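Local coordinates for G protein alpha subunit (Entamoeba histolytica, PDB 4FID), which probably acts as a signal transducer in transmembrane signalling, binding guanine nucleotides as the alpha subunit of a heterotrimeric G protein, at residues Phe190-Ser193 / Leu194-Asp198. Numbering follows the deposited sequence.
Sequences FVTS and LAEYD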
# COMPACT_ATOMS: atom_id res chain seq x y z
N PHE A 190 -6.51 -8.69 6.99
CA PHE A 190 -5.39 -9.04 6.12
C PHE A 190 -5.41 -8.17 4.87
O PHE A 190 -6.39 -8.15 4.13
CB PHE A 190 -5.42 -10.53 5.74
CG PHE A 190 -4.29 -10.96 4.83
CD1 PHE A 190 -3.01 -11.16 5.34
CD2 PHE A 190 -4.51 -11.16 3.48
CE1 PHE A 190 -1.96 -11.55 4.51
CE2 PHE A 190 -3.46 -11.55 2.63
CZ PHE A 190 -2.19 -11.75 3.16
N VAL A 191 -4.31 -7.45 4.64
CA VAL A 191 -4.19 -6.59 3.48
C VAL A 191 -3.29 -7.23 2.45
O VAL A 191 -2.22 -7.78 2.79
CB VAL A 191 -3.57 -5.23 3.85
CG1 VAL A 191 -3.75 -4.22 2.67
CG2 VAL A 191 -4.17 -4.71 5.13
N THR A 192 -3.71 -7.15 1.19
CA THR A 192 -2.89 -7.64 0.10
C THR A 192 -3.01 -6.72 -1.13
O THR A 192 -4.03 -6.08 -1.37
CB THR A 192 -3.22 -9.12 -0.26
OG1 THR A 192 -2.21 -9.65 -1.15
CG2 THR A 192 -4.61 -9.23 -0.91
N SER A 193 -1.92 -6.65 -1.88
CA SER A 193 -1.85 -5.81 -3.05
C SER A 193 -2.36 -6.60 -4.23
O SER A 193 -1.86 -7.68 -4.52
CB SER A 193 -0.40 -5.40 -3.29
OG SER A 193 -0.29 -4.50 -4.37
N LEU A 194 -3.35 -6.06 -4.94
CA LEU A 194 -3.84 -6.72 -6.13
C LEU A 194 -2.82 -6.59 -7.25
O LEU A 194 -2.73 -7.46 -8.13
CB LEU A 194 -5.18 -6.14 -6.57
CG LEU A 194 -6.41 -6.68 -5.82
CD1 LEU A 194 -7.63 -5.84 -6.15
CD2 LEU A 194 -6.62 -8.12 -6.21
N ALA A 195 -2.05 -5.52 -7.23
CA ALA A 195 -1.18 -5.25 -8.38
C ALA A 195 0.09 -6.11 -8.41
O ALA A 195 0.91 -5.97 -9.31
CB ALA A 195 -0.86 -3.77 -8.47
N GLU A 196 0.24 -7.02 -7.44
CA GLU A 196 1.42 -7.86 -7.35
C GLU A 196 1.24 -9.21 -8.03
O GLU A 196 2.12 -10.07 -7.93
CB GLU A 196 1.83 -8.07 -5.88
CG GLU A 196 0.91 -9.05 -5.12
CD GLU A 196 1.33 -9.33 -3.66
OE1 GLU A 196 2.14 -8.57 -3.08
OE2 GLU A 196 0.82 -10.33 -3.10
N TYR A 197 0.12 -9.41 -8.72
CA TYR A 197 -0.15 -10.71 -9.35
C TYR A 197 0.93 -11.18 -10.33
O TYR A 197 1.04 -12.36 -10.60
CB TYR A 197 -1.52 -10.72 -10.05
CG TYR A 197 -1.59 -9.77 -11.22
CD1 TYR A 197 -1.21 -10.17 -12.49
CD2 TYR A 197 -2.04 -8.46 -11.04
CE1 TYR A 197 -1.27 -9.30 -13.56
CE2 TYR A 197 -2.11 -7.59 -12.11
CZ TYR A 197 -1.72 -8.01 -13.36
OH TYR A 197 -1.80 -7.14 -14.41
N ASP A 198 1.75 -10.27 -10.85
CA ASP A 198 2.76 -10.66 -11.83
C ASP A 198 4.20 -10.57 -11.34
O ASP A 198 5.11 -10.62 -12.15
CB ASP A 198 2.66 -9.77 -13.07
CG ASP A 198 3.13 -8.36 -12.81
OD1 ASP A 198 3.66 -7.73 -13.75
OD2 ASP A 198 2.99 -7.90 -11.66
O HOH W 1 0.60 -7.87 -0.87
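Glu-196 folds its side chain back onto the carbonyl of Ser-193 where strand 187-193, a central strand of the Ras-like nucleotide-binding sheet, ends and the chain turns into the loop leading to helix 209-222. The side chain of Ser-193 touches Lys-237, predicted to be part of the nucleotide site, and a short residue probably suits this tight place. Leu-194 begins the turn; its side chain points away from the strand, although CB stays 3.7 Å from Ser-193 C. Its branched, greasy end suits a buried place, for it packs on Met-238 and Phe-241 of helix 238-247 and on Ala-267 and Ile-270 of helix 263-275. Ala-195 follows, its small side chain making only a loose approach, 4.2 Å from CB to Ser-193 OG.

At Glu-196, CG is set between the backbone N and carbonyl carbon (chi1 74°) and the chain is extended beyond (chi2 177°). This turns the side chain back toward the strand end, with CG lying 3.1 Å from Ser-193 O. A carboxylate serves well here, since its two oxygens can answer different partners. OE2, which merely approaches Thr-192 OG1 at 3.7 Å, is hydrogen-bonded to Ser-213 OG of helix 209-222. OE1 takes a water that links the two segments, accepting from Ser-193 N at 3.0 Å and donating to Glu-196 OE1 at 2.8 Å.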